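Local coordinates for protein putative hydrolase (Shewanella frigidimarina, PDB 3LHO) that probably acts as an iron(II)-dependent dioxygenase that turns 2-oxoadipate into 2-hydroxyglutarate with loss of carbon dioxide, at residues A25-L30 with C232-A237; L31-P36 with L173-R178; E102-E107 with A148-A153; A141-L146 with Y152-A157; R239-M242 with Q246-T249. One frame throughout, in Å; residues are numbered along the deposited sequence.

Contact 1 (A25-L30 with C232-A237); sequences AKIHQL and CFYEFA. With NI (nickel (II) ion), chain B.
I27 of helix 22-32 packs against Y234 and F236, so this contact seats a helix on the mixed sheet of a glyoxalase-clan (VOC-like) fold. The closest approach is made by I27 CG2, which lies 3.6 Å from Y234 CE2, at the edge of the tyrosine ring and near its plane. The same methyl also reaches the edge of the F236 ring, 3.9 Å from F236 CZ. I27 CG1 stands beside the backbone N (chi1 -65°), which leaves CG2 anti to it and facing the two rings. The I27 and Y234 side chains run antiparallel, flank against flank. At the far end of the tyrosine, Y234 OH comes to the H28 ring edge, and its nearest atom is H28 CB at 3.7 Å. This is packing, not a hydrogen bond. With an alanine in place of Y234, I27 CG2 would probably lose its nearest aromatic neighbour, and a gap would be likely to open between the helix and the sheet.

Y234 also packs on F166 and V168 of strand 165-169 and on Y17 of helix 6-20. The W14 ring meets that of H28. E235, between the two aromatic residues, reaches to the nickel ion instead. H41 and H165 complete the protein ligands, two histidines and one carboxylate. T167 OG1 hydrogen-bonds the metal-binding oxygen. E235 OE1 lies 2.2 Å from the nickel. Water 1, itself a metal ligand, donates to E235 OE2 at 2.6 Å.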
# COMPACT_ATOMS: atom_id res chain seq x y z
N ALA A 25 -13.43 -1.21 -5.30
CA ALA A 25 -14.16 -2.10 -6.23
C ALA A 25 -15.08 -1.24 -7.12
O ALA A 25 -15.15 -1.44 -8.35
CB ALA A 25 -14.96 -3.21 -5.48
N LYS A 26 -15.72 -0.25 -6.53
CA LYS A 26 -16.68 0.58 -7.28
C LYS A 26 -15.98 1.48 -8.30
O LYS A 26 -16.41 1.57 -9.45
CB LYS A 26 -17.55 1.41 -6.34
CG LYS A 26 -18.45 0.58 -5.44
CD LYS A 26 -19.31 1.49 -4.57
CE LYS A 26 -20.20 0.72 -3.60
NZ LYS A 26 -20.85 1.64 -2.61
N ILE A 27 -14.91 2.15 -7.88
CA ILE A 27 -14.18 3.04 -8.78
C ILE A 27 -13.50 2.23 -9.92
O ILE A 27 -13.48 2.69 -11.05
CB ILE A 27 -13.19 3.92 -8.00
CG1 ILE A 27 -14.00 4.85 -7.07
CG2 ILE A 27 -12.26 4.72 -8.97
CD1 ILE A 27 -13.19 5.57 -6.01
N HIS A 28 -13.01 1.02 -9.63
CA HIS A 28 -12.46 0.14 -10.67
C HIS A 28 -13.52 -0.11 -11.76
O HIS A 28 -13.24 0.06 -12.94
CB HIS A 28 -11.98 -1.19 -10.08
CG HIS A 28 -11.26 -2.07 -11.05
ND1 HIS A 28 -11.92 -2.95 -11.90
CD2 HIS A 28 -9.93 -2.22 -11.32
CE1 HIS A 28 -11.03 -3.59 -12.65
NE2 HIS A 28 -9.81 -3.17 -12.31
N GLN A 29 -14.73 -0.50 -11.36
CA GLN A 29 -15.84 -0.67 -12.29
C GLN A 29 -16.17 0.63 -13.05
O GLN A 29 -16.32 0.62 -14.28
CB GLN A 29 -17.08 -1.23 -11.55
CG GLN A 29 -18.29 -1.56 -12.42
CD GLN A 29 -18.00 -2.59 -13.51
OE1 GLN A 29 -17.14 -3.46 -13.35
NE2 GLN A 29 -18.71 -2.48 -14.62
N LEU A 30 -16.25 1.76 -12.34
CA LEU A 30 -16.52 3.06 -12.97
C LEU A 30 -15.54 3.43 -14.09
O LEU A 30 -15.95 3.84 -15.18
CB LEU A 30 -16.52 4.15 -11.91
CG LEU A 30 -16.75 5.62 -12.33
CD1 LEU A 30 -18.22 5.84 -12.65
CD2 LEU A 30 -16.33 6.61 -11.22
N CYS A 232 -8.33 1.42 4.10
CA CYS A 232 -7.46 1.89 3.00
C CYS A 232 -8.16 2.90 2.11
O CYS A 232 -9.40 2.86 1.97
CB CYS A 232 -7.10 0.73 2.07
SG CYS A 232 -6.44 -0.75 2.89
N PHE A 233 -7.38 3.77 1.49
CA PHE A 233 -7.79 4.52 0.33
C PHE A 233 -7.36 3.81 -0.98
O PHE A 233 -6.57 2.87 -0.96
CB PHE A 233 -7.21 5.94 0.36
CG PHE A 233 -5.72 6.01 0.52
CD1 PHE A 233 -4.88 5.70 -0.54
CD2 PHE A 233 -5.16 6.42 1.72
CE1 PHE A 233 -3.48 5.75 -0.40
CE2 PHE A 233 -3.79 6.50 1.87
CZ PHE A 233 -2.94 6.16 0.80
N TYR A 234 -7.95 4.29 -2.09
CA TYR A 234 -7.58 3.97 -3.47
C TYR A 234 -6.94 5.25 -4.02
O TYR A 234 -7.48 6.34 -3.85
CB TYR A 234 -8.85 3.65 -4.22
CG TYR A 234 -8.81 2.90 -5.54
CD1 TYR A 234 -7.86 1.89 -5.81
CD2 TYR A 234 -9.79 3.14 -6.51
CE1 TYR A 234 -7.87 1.19 -7.03
CE2 TYR A 234 -9.82 2.42 -7.70
CZ TYR A 234 -8.88 1.44 -7.94
OH TYR A 234 -8.92 0.75 -9.13
N GLU A 235 -5.81 5.10 -4.69
CA GLU A 235 -4.96 6.19 -5.14
C GLU A 235 -4.89 6.25 -6.68
O GLU A 235 -5.21 5.27 -7.35
CB GLU A 235 -3.59 5.98 -4.55
CG GLU A 235 -2.61 7.16 -4.63
CD GLU A 235 -1.34 6.90 -3.81
OE1 GLU A 235 -0.47 6.13 -4.30
OE2 GLU A 235 -1.20 7.43 -2.67
N PHE A 236 -4.48 7.41 -7.19
CA PHE A 236 -4.40 7.72 -8.64
C PHE A 236 -3.11 8.45 -8.86
O PHE A 236 -2.79 9.35 -8.12
CB PHE A 236 -5.64 8.53 -9.07
CG PHE A 236 -6.93 7.93 -8.58
CD1 PHE A 236 -7.58 6.98 -9.33
CD2 PHE A 236 -7.43 8.24 -7.33
CE1 PHE A 236 -8.73 6.35 -8.84
CE2 PHE A 236 -8.59 7.61 -6.84
CZ PHE A 236 -9.21 6.67 -7.59
N ALA A 237 -2.34 8.06 -9.87
CA ALA A 237 -1.06 8.72 -10.12
C ALA A 237 -0.85 8.98 -11.61
O ALA A 237 -1.09 8.10 -12.45
CB ALA A 237 0.12 7.84 -9.58
NI NI B . 1.13 5.13 -3.25
O HOH W 1 1.10 6.82 -1.52
O HOH W 2 2.44 6.61 -3.74
O HOH W 3 3.12 4.74 -2.18

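Contact 2 (L31-P36 with L173-R178); sequences LGHGAP and LPEFER
H33 NE2 donates to E175 OE2 at 2.9 Å, a His-carboxylate hydrogen bond that starts from a type I' beta turn at the end of helix 22-32. The bond is bent (N-H...O 140°). A second, weak bond runs from H33 NE2 to E175 OE1 at 3.3 Å. H33 and E175 reach out to meet each other, ring and carboxylate nearly coplanar (24°). E175 OE2 uses its syn lone pair, and it lies slightly out of the imidazole plane. The nearby carboxylate would probably favour a protonated H33. Water 4 donates to E175 OE1 at 2.9 Å. It also lies very close to L31 O, so a bridge to the helix end is possible but doubtful.

The turn runs from G32 to A35 and is closed by A35 N to G32 O at 2.9 Å. H33 leaves the helix with positive phi. E175 sits in a type I turn from L173 to F176, in the loop between strand 165-169 and helix 179-188.

Beneath this exposed polar pair is an apolar layer. F176 also packs on V182 and A185 of helix 179-188, and L31 on F236. L173 CD2 is more distant, 4.4 Å from L31 CB. L31 lies nearly perpendicular to F176, with L31 CD2 3.8 Å from F176 CE2.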
# COMPACT_ATOMS: atom_id res chain seq x y z
N LEU A 31 -14.23 3.32 -13.82
CA LEU A 31 -13.20 3.73 -14.74
C LEU A 31 -12.93 2.74 -15.88
O LEU A 31 -12.56 3.14 -16.99
CB LEU A 31 -11.89 3.99 -13.95
CG LEU A 31 -11.90 5.18 -12.99
CD1 LEU A 31 -10.55 5.32 -12.23
CD2 LEU A 31 -12.21 6.45 -13.74
N GLY A 32 -13.10 1.46 -15.61
CA GLY A 32 -12.76 0.42 -16.58
C GLY A 32 -13.96 -0.22 -17.26
O GLY A 32 -13.78 -0.98 -18.20
N HIS A 33 -15.16 0.05 -16.76
CA HIS A 33 -16.40 -0.48 -17.32
C HIS A 33 -16.38 -2.01 -17.37
O HIS A 33 -16.98 -2.62 -18.25
CB HIS A 33 -16.66 0.10 -18.73
CG HIS A 33 -16.30 1.56 -18.87
ND1 HIS A 33 -17.04 2.57 -18.30
CD2 HIS A 33 -15.29 2.17 -19.54
CE1 HIS A 33 -16.50 3.74 -18.61
NE2 HIS A 33 -15.44 3.52 -19.36
N GLY A 34 -15.69 -2.63 -16.41
CA GLY A 34 -15.54 -4.09 -16.39
C GLY A 34 -14.22 -4.61 -16.94
O GLY A 34 -13.88 -5.75 -16.72
N ALA A 35 -13.49 -3.78 -17.69
CA ALA A 35 -12.14 -4.12 -18.15
C ALA A 35 -11.14 -3.96 -17.00
O ALA A 35 -11.30 -3.09 -16.15
CB ALA A 35 -11.73 -3.23 -19.32
N PRO A 36 -10.06 -4.78 -17.00
CA PRO A 36 -9.03 -4.50 -16.03
C PRO A 36 -8.39 -3.12 -16.32
O PRO A 36 -8.40 -2.64 -17.46
CB PRO A 36 -8.04 -5.65 -16.22
CG PRO A 36 -8.19 -6.05 -17.64
CD PRO A 36 -9.55 -5.61 -18.11
N LEU A 173 -4.95 5.27 -18.53
CA LEU A 173 -6.42 5.32 -18.72
C LEU A 173 -6.73 5.91 -20.11
O LEU A 173 -6.34 7.03 -20.41
CB LEU A 173 -7.10 6.18 -17.66
CG LEU A 173 -7.16 5.70 -16.21
CD1 LEU A 173 -7.71 6.83 -15.35
CD2 LEU A 173 -8.01 4.41 -16.07
N PRO A 174 -7.39 5.13 -20.98
CA PRO A 174 -7.64 5.68 -22.32
C PRO A 174 -8.56 6.89 -22.42
O PRO A 174 -8.43 7.66 -23.37
CB PRO A 174 -8.23 4.49 -23.09
CG PRO A 174 -8.61 3.48 -22.10
CD PRO A 174 -7.73 3.70 -20.89
N GLU A 175 -9.46 7.08 -21.46
CA GLU A 175 -10.45 8.15 -21.56
C GLU A 175 -10.10 9.43 -20.82
O GLU A 175 -10.87 10.38 -20.83
CB GLU A 175 -11.80 7.67 -21.03
CG GLU A 175 -12.42 6.56 -21.82
CD GLU A 175 -13.48 5.81 -21.02
OE1 GLU A 175 -14.01 6.37 -20.04
OE2 GLU A 175 -13.77 4.65 -21.38
N PHE A 176 -8.98 9.45 -20.12
CA PHE A 176 -8.63 10.61 -19.30
C PHE A 176 -7.22 11.05 -19.61
O PHE A 176 -6.33 10.23 -19.84
CB PHE A 176 -8.73 10.30 -17.81
CG PHE A 176 -10.13 10.10 -17.31
CD1 PHE A 176 -10.88 11.18 -16.86
CD2 PHE A 176 -10.69 8.83 -17.26
CE1 PHE A 176 -12.17 11.00 -16.40
CE2 PHE A 176 -11.99 8.65 -16.79
CZ PHE A 176 -12.73 9.74 -16.37
N GLU A 177 -7.00 12.35 -19.60
CA GLU A 177 -5.65 12.87 -19.72
C GLU A 177 -5.11 13.37 -18.37
O GLU A 177 -3.96 13.09 -18.00
CB GLU A 177 -5.66 14.02 -20.70
CG GLU A 177 -4.31 14.70 -20.84
CD GLU A 177 -4.32 15.77 -21.92
OE1 GLU A 177 -5.29 15.83 -22.70
OE2 GLU A 177 -3.36 16.53 -21.99
N ARG A 178 -5.94 14.12 -17.63
CA ARG A 178 -5.47 14.86 -16.48
C ARG A 178 -6.04 14.30 -15.20
O ARG A 178 -7.21 13.89 -15.16
CB ARG A 178 -5.86 16.35 -16.59
CG ARG A 178 -5.34 17.09 -17.85
CD ARG A 178 -5.58 18.62 -17.75
NE ARG A 178 -6.94 18.92 -17.31
CZ ARG A 178 -7.31 19.91 -16.47
NH1 ARG A 178 -6.43 20.75 -15.93
NH2 ARG A 178 -8.60 20.04 -16.16
O HOH W 4 -12.50 5.51 -17.68

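Contact 3 (E102-E107 with A148-A153); sequences EEFSPE and AESEYA
F104 and E149 run antiparallel past each other, and their ring and carboxylate planes are 24° apart. E149 OE1 lies at the edge of the F104 ring, near its plane, and is 3.6 Å from F104 CD1. The extended E149 chain carries its carboxylate on to S105, which donates to both oxygens. S105 N donates to E149 OE1 at 3.0 Å in an almost straight bond (172°). S105 OG donates to E149 OE2 at 2.8 Å. Each oxygen uses its syn lone pair, so the carboxylate is held at two points and its rotation is fixed. S105 OG can serve there because it stands between its backbone N and carbonyl carbon (chi1 76°).

Further round the ring, F104 CE1 lies 3.7 Å from S150 CB. L99 of strand 93-99 touches both F104 and S150.

Both serines are N-caps. S105 OG accepts from V108 N at the start of helix 106-116. S150 OG accepts from A153 N at 3.0 Å at the start of helix 151-159. The E149 carboxylate thus lies at the N-terminal end of helix 106-116, whose dipole would probably stabilise its negative charge. The nearby E107 carboxylate probably offsets this in part.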
# COMPACT_ATOMS: atom_id res chain seq x y z
N GLU A 102 13.59 0.54 16.08
CA GLU A 102 14.50 1.11 17.05
C GLU A 102 14.29 2.60 17.26
O GLU A 102 14.85 3.16 18.18
CB GLU A 102 15.97 0.90 16.64
CG GLU A 102 16.37 -0.57 16.54
CD GLU A 102 15.89 -1.25 15.26
OE1 GLU A 102 15.41 -0.54 14.29
OE2 GLU A 102 15.95 -2.52 15.28
N GLU A 103 13.54 3.27 16.41
CA GLU A 103 13.37 4.71 16.55
C GLU A 103 12.26 5.05 17.56
O GLU A 103 11.99 6.20 17.77
CB GLU A 103 13.08 5.37 15.20
CG GLU A 103 14.14 5.11 14.13
CD GLU A 103 15.41 5.91 14.35
OE1 GLU A 103 15.43 6.68 15.31
OE2 GLU A 103 16.37 5.78 13.57
N PHE A 104 11.58 4.04 18.13
CA PHE A 104 10.40 4.28 18.95
C PHE A 104 10.70 3.99 20.39
O PHE A 104 11.74 3.42 20.69
CB PHE A 104 9.19 3.45 18.37
CG PHE A 104 8.82 3.93 17.05
CD1 PHE A 104 8.01 5.07 16.91
CD2 PHE A 104 9.42 3.40 15.91
CE1 PHE A 104 7.74 5.61 15.67
CE2 PHE A 104 9.16 3.95 14.65
CZ PHE A 104 8.31 5.04 14.53
N SER A 105 9.80 4.39 21.29
CA SER A 105 9.95 4.11 22.73
C SER A 105 10.18 2.62 23.01
O SER A 105 9.68 1.77 22.28
CB SER A 105 8.71 4.59 23.53
OG SER A 105 7.56 3.72 23.39
N PRO A 106 10.96 2.31 24.06
CA PRO A 106 11.14 0.90 24.49
C PRO A 106 9.80 0.13 24.61
O PRO A 106 9.72 -1.04 24.27
CB PRO A 106 11.83 1.04 25.85
CG PRO A 106 12.64 2.38 25.72
CD PRO A 106 11.81 3.25 24.85
N GLU A 107 8.77 0.81 25.08
CA GLU A 107 7.46 0.22 25.26
C GLU A 107 6.81 -0.11 23.92
O GLU A 107 6.24 -1.20 23.74
CB GLU A 107 6.58 1.17 26.11
CG GLU A 107 7.14 1.35 27.56
CD GLU A 107 8.19 2.49 27.73
OE1 GLU A 107 8.63 3.09 26.74
OE2 GLU A 107 8.59 2.77 28.88
N ALA A 148 0.01 6.41 19.22
CA ALA A 148 0.52 7.66 19.82
C ALA A 148 1.87 8.05 19.23
O ALA A 148 2.21 9.22 19.22
CB ALA A 148 0.63 7.54 21.36
N GLU A 149 2.63 7.08 18.74
CA GLU A 149 3.95 7.37 18.18
C GLU A 149 4.02 7.14 16.67
O GLU A 149 4.83 7.76 16.00
CB GLU A 149 4.99 6.51 18.89
CG GLU A 149 5.23 6.92 20.31
CD GLU A 149 6.24 6.04 20.99
OE1 GLU A 149 7.23 5.67 20.33
OE2 GLU A 149 6.02 5.68 22.18
N SER A 150 3.19 6.25 16.13
CA SER A 150 3.24 5.91 14.72
C SER A 150 1.91 5.40 14.17
O SER A 150 1.49 4.26 14.49
CB SER A 150 4.34 4.86 14.45
OG SER A 150 4.43 4.52 13.05
N GLU A 151 1.26 6.20 13.32
CA GLU A 151 0.06 5.72 12.60
C GLU A 151 0.38 4.48 11.77
O GLU A 151 -0.43 3.54 11.65
CB GLU A 151 -0.50 6.80 11.68
CG GLU A 151 -1.21 7.94 12.43
CD GLU A 151 -1.57 9.09 11.50
OE1 GLU A 151 -2.14 8.82 10.42
OE2 GLU A 151 -1.28 10.26 11.85
N TYR A 152 1.55 4.50 11.15
CA TYR A 152 2.02 3.36 10.34
C TYR A 152 2.05 2.07 11.14
O TYR A 152 1.44 1.06 10.74
CB TYR A 152 3.42 3.71 9.82
CG TYR A 152 4.06 2.72 8.87
CD1 TYR A 152 4.53 1.47 9.33
CD2 TYR A 152 4.28 3.06 7.53
CE1 TYR A 152 5.19 0.57 8.47
CE2 TYR A 152 4.91 2.15 6.66
CZ TYR A 152 5.35 0.89 7.15
OH TYR A 152 6.00 -0.05 6.32
N ALA A 153 2.75 2.12 12.29
CA ALA A 153 2.81 0.95 13.19
C ALA A 153 1.43 0.49 13.61
O ALA A 153 1.12 -0.73 13.59
CB ALA A 153 3.68 1.28 14.45

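Contact 4 (A141-L146 with Y152-A157); sequences ATYQAL and YAAWVA
Helices 140-149 and 151-159 form a tight helical hairpin, and this contact is the packing between its two arms. The short axes of 141-146 and 152-157 run at 152° to each other and approach to 8.5 Å. Such closeness is possible because the second helix offers A153, A154 and A157, with no side chain beyond CB.

L146 points toward this alanine face. L146 CB lies 4.1 Å from A154 CA. In the conformer given, its branch lies by A153 and A157. A second conformer is deposited, so this placement, and above all the tight approach of L146 CD2 to A157 CB, is doubtful.

Y143 covers the other part of the face. Its CG is anti to the backbone N (chi1 177°), which swings the ring over to the neighbouring helix. Y143 CE1 is 3.6 Å from A154 CB. The ring edge also meets A154 O, near the ring plane, with Y143 CE1 at 3.5 Å. A serine at Y143 would probably leave A154 CB and its carbonyl without this aromatic edge, and F222 without the ring it meets.

Outside the pair, S111 and I112 of helix 106-116 touch L146, and L115 touches A157. V156 packs on R45 and F47 of strand 39-47, and A153, beside L146, also touches F47. No hydrogen bond joins the two segments. The arrangement is typical of an antiparallel helical hairpin with a very short connection, in which larger side chains of one helix pack on the alanines of the other.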
# COMPACT_ATOMS: atom_id res chain seq x y z
N ALA A 141 -5.35 -1.09 24.15
CA ALA A 141 -4.31 -0.26 24.77
C ALA A 141 -3.03 -0.34 23.98
O ALA A 141 -2.29 0.67 23.86
CB ALA A 141 -4.06 -0.69 26.25
N THR A 142 -2.75 -1.53 23.45
CA THR A 142 -1.55 -1.72 22.58
C THR A 142 -1.67 -0.93 21.29
O THR A 142 -0.75 -0.20 20.91
CB THR A 142 -1.29 -3.21 22.31
OG1 THR A 142 -1.00 -3.87 23.55
CG2 THR A 142 -0.09 -3.40 21.37
N TYR A 143 -2.83 -1.06 20.63
CA TYR A 143 -3.13 -0.25 19.48
C TYR A 143 -2.95 1.23 19.74
O TYR A 143 -2.30 1.91 18.95
CB TYR A 143 -4.55 -0.52 18.99
CG TYR A 143 -4.95 0.33 17.83
CD1 TYR A 143 -4.45 0.09 16.57
CD2 TYR A 143 -5.88 1.36 17.98
CE1 TYR A 143 -4.85 0.87 15.46
CE2 TYR A 143 -6.26 2.17 16.87
CZ TYR A 143 -5.75 1.90 15.61
OH TYR A 143 -6.11 2.68 14.52
N GLN A 144 -3.48 1.74 20.87
CA GLN A 144 -3.33 3.17 21.19
C GLN A 144 -1.91 3.62 21.45
O GLN A 144 -1.54 4.74 21.06
CB GLN A 144 -4.14 3.55 22.45
CG GLN A 144 -5.64 3.60 22.21
CD GLN A 144 -6.02 4.74 21.28
OE1 GLN A 144 -5.38 5.80 21.29
NE2 GLN A 144 -7.06 4.52 20.46
N ALA A 145 -1.13 2.78 22.13
CA ALA A 145 0.29 3.08 22.44
C ALA A 145 1.06 3.21 21.12
O ALA A 145 1.85 4.12 20.96
CB ALA A 145 0.92 1.99 23.35
N LEU A 146 0.82 2.30 20.18
CA LEU A 146 1.46 2.38 18.86
C LEU A 146 1.02 3.65 18.14
O LEU A 146 1.86 4.43 17.62
CB LEU A 146 1.15 1.13 18.01
CG LEU A 146 2.17 -0.02 18.08
CD1 LEU A 146 2.37 -0.58 19.50
CD2 LEU A 146 1.74 -1.13 17.11
N TYR A 152 1.55 4.50 11.15
CA TYR A 152 2.02 3.36 10.34
C TYR A 152 2.05 2.07 11.14
O TYR A 152 1.44 1.06 10.74
CB TYR A 152 3.42 3.71 9.82
CG TYR A 152 4.06 2.72 8.87
CD1 TYR A 152 4.53 1.47 9.33
CD2 TYR A 152 4.28 3.06 7.53
CE1 TYR A 152 5.19 0.57 8.47
CE2 TYR A 152 4.91 2.15 6.66
CZ TYR A 152 5.35 0.89 7.15
OH TYR A 152 6.00 -0.05 6.32
N ALA A 153 2.75 2.12 12.29
CA ALA A 153 2.81 0.95 13.19
C ALA A 153 1.43 0.49 13.61
O ALA A 153 1.12 -0.73 13.59
CB ALA A 153 3.68 1.28 14.45
N ALA A 154 0.56 1.44 13.96
CA ALA A 154 -0.81 1.06 14.42
C ALA A 154 -1.64 0.36 13.33
O ALA A 154 -2.33 -0.68 13.57
CB ALA A 154 -1.55 2.32 14.94
N TRP A 155 -1.51 0.87 12.11
CA TRP A 155 -2.17 0.31 10.95
C TRP A 155 -1.73 -1.12 10.74
O TRP A 155 -2.56 -2.00 10.58
CB TRP A 155 -1.90 1.13 9.68
CG TRP A 155 -2.74 0.72 8.52
CD1 TRP A 155 -3.96 1.26 8.15
CD2 TRP A 155 -2.45 -0.31 7.55
NE1 TRP A 155 -4.44 0.62 7.03
CE2 TRP A 155 -3.52 -0.33 6.63
CE3 TRP A 155 -1.35 -1.18 7.35
CZ2 TRP A 155 -3.56 -1.23 5.55
CZ3 TRP A 155 -1.38 -2.06 6.28
CH2 TRP A 155 -2.48 -2.07 5.38
N VAL A 156 -0.42 -1.35 10.75
CA VAL A 156 0.08 -2.72 10.58
C VAL A 156 -0.38 -3.60 11.73
O VAL A 156 -0.84 -4.72 11.51
CB VAL A 156 1.61 -2.79 10.44
CG1 VAL A 156 2.00 -4.26 10.36
CG2 VAL A 156 2.08 -2.07 9.21
N ALA A 157 -0.35 -3.07 12.97
CA ALA A 157 -0.83 -3.83 14.13
C ALA A 157 -2.32 -4.21 13.98
O ALA A 157 -2.73 -5.36 14.31
CB ALA A 157 -0.58 -3.05 15.44

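Contact 5 (R239-M242 with Q246-T249); sequences RYPM and QLYT
R239, Y240 and M242 bond to Q246 and Y248 across a short reversal of the chain, built round a single beta bridge between P241 and L247. It lies just past strand 235-239 of the mixed sheet, the strand that carries E235. P241 and L247 are a non-hydrogen-bonded pair, with P241 CA only 4.2 Å from L247 CA. The backbone bonds fall on the residues next to them. Y248 N donates to Y240 O at 3.0 Å, nearly straight at 177°. M242 N donates to Q246 O at 2.8 Å. P241 has no N-H, and here none is needed. Its CA makes a CA-H...O contact with the same Q246 O, at 3.4 Å from P241 CA.

Y248 O is satisfied by a side chain. R239 NH1 donates to it at 2.8 Å with a bent N-H...O angle of 145°, from 36° out of the carbonyl plane. The straight R239 chain lies along this carbonyl. NH1 also bonds G250 O, and NE forms a salt bridge with D40. F251 adds a cation-pi contact. All three guanidinium nitrogens have partners, as suits a buried arginine. Y240 OH bonds to E209 OE1, and Y248 OH to V252 O.

Apolar groups fill in the rest. P241 and L247 share one side of the bridge. M242, a selenomethionine, has CG 4.1 Å from Y248 CB and bends at chi3 to bring its CE 3.5 Å from L247 O.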
# COMPACT_ATOMS: atom_id res chain seq x y z
N ARG A 239 2.38 10.05 -13.93
CA ARG A 239 3.81 10.31 -14.03
C ARG A 239 4.20 11.03 -15.31
O ARG A 239 3.57 10.84 -16.35
CB ARG A 239 4.59 9.01 -13.94
CG ARG A 239 4.42 8.29 -12.63
CD ARG A 239 5.10 6.90 -12.69
NE ARG A 239 4.89 6.27 -11.41
CZ ARG A 239 5.51 6.62 -10.29
NH1 ARG A 239 6.47 7.56 -10.27
NH2 ARG A 239 5.16 6.03 -9.18
N TYR A 240 5.27 11.82 -15.21
CA TYR A 240 5.79 12.58 -16.32
C TYR A 240 7.20 12.17 -16.71
O TYR A 240 7.94 11.59 -15.89
CB TYR A 240 5.75 14.06 -15.99
CG TYR A 240 4.36 14.62 -15.84
CD1 TYR A 240 3.62 14.43 -14.67
CD2 TYR A 240 3.78 15.39 -16.84
CE1 TYR A 240 2.35 14.95 -14.54
CE2 TYR A 240 2.53 15.92 -16.71
CZ TYR A 240 1.81 15.71 -15.56
OH TYR A 240 0.55 16.26 -15.43
N PRO A 241 7.57 12.41 -17.98
CA PRO A 241 8.92 12.07 -18.42
C PRO A 241 9.99 12.94 -17.80
O PRO A 241 9.80 14.15 -17.61
CB PRO A 241 8.87 12.31 -19.93
CG PRO A 241 7.47 12.29 -20.30
CD PRO A 241 6.70 12.76 -19.11
N MSE A 242 11.11 12.33 -17.47
CA MSE A 242 12.32 13.08 -17.09
C MSE A 242 13.04 13.64 -18.33
O MSE A 242 12.60 13.43 -19.47
CB MSE A 242 13.27 12.15 -16.31
CG MSE A 242 12.61 11.56 -15.08
SE MSE A 242 13.78 10.38 -14.10
CE MSE A 242 13.68 8.75 -15.13
N GLN A 246 12.37 8.87 -20.13
CA GLN A 246 11.74 7.80 -19.32
C GLN A 246 10.86 8.42 -18.23
O GLN A 246 11.13 9.52 -17.75
CB GLN A 246 12.80 6.94 -18.64
CG GLN A 246 13.73 6.21 -19.59
CD GLN A 246 15.14 6.07 -19.01
OE1 GLN A 246 16.11 6.51 -19.63
NE2 GLN A 246 15.25 5.50 -17.81
N LEU A 247 9.82 7.71 -17.83
CA LEU A 247 8.92 8.22 -16.79
C LEU A 247 9.66 8.27 -15.45
O LEU A 247 10.49 7.42 -15.16
CB LEU A 247 7.67 7.36 -16.68
CG LEU A 247 6.71 7.39 -17.87
CD1 LEU A 247 5.54 6.47 -17.61
CD2 LEU A 247 6.24 8.80 -18.13
N TYR A 248 9.41 9.33 -14.69
CA TYR A 248 9.88 9.44 -13.29
C TYR A 248 9.27 8.28 -12.53
O TYR A 248 8.06 8.11 -12.56
CB TYR A 248 9.43 10.76 -12.68
CG TYR A 248 9.69 10.91 -11.19
CD1 TYR A 248 11.00 10.90 -10.68
CD2 TYR A 248 8.64 11.09 -10.30
CE1 TYR A 248 11.23 11.04 -9.32
CE2 TYR A 248 8.86 11.24 -8.93
CZ TYR A 248 10.16 11.22 -8.45
OH TYR A 248 10.35 11.35 -7.09
N THR A 249 10.10 7.51 -11.82
CA THR A 249 9.61 6.30 -11.12
C THR A 249 9.51 6.43 -9.60
O THR A 249 9.22 5.46 -8.92
CB THR A 249 10.53 5.10 -11.44
OG1 THR A 249 11.86 5.45 -11.10
CG2 THR A 249 10.48 4.76 -12.93

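In the fold
From the N terminus, helix 22-32 opens contacts 1 and 2. Contact 1 closes the longest loop, back to strand 235-239 and its metal ligand. Contact 2 lies within that loop and ties the helix end to the stretch before helix 179-188. The two touch, for example through F236 and L31. Contacts 3 and 4 sit inside both loops, on the far side of the chain from contact 2. Their closing segments overlap at Y152 and A153, joining helices 106-116, 140-149 and 151-159. C232 against W155 links contact 1 to contact 4. Contact 5 follows in series, a local reversal just past strand 235-239.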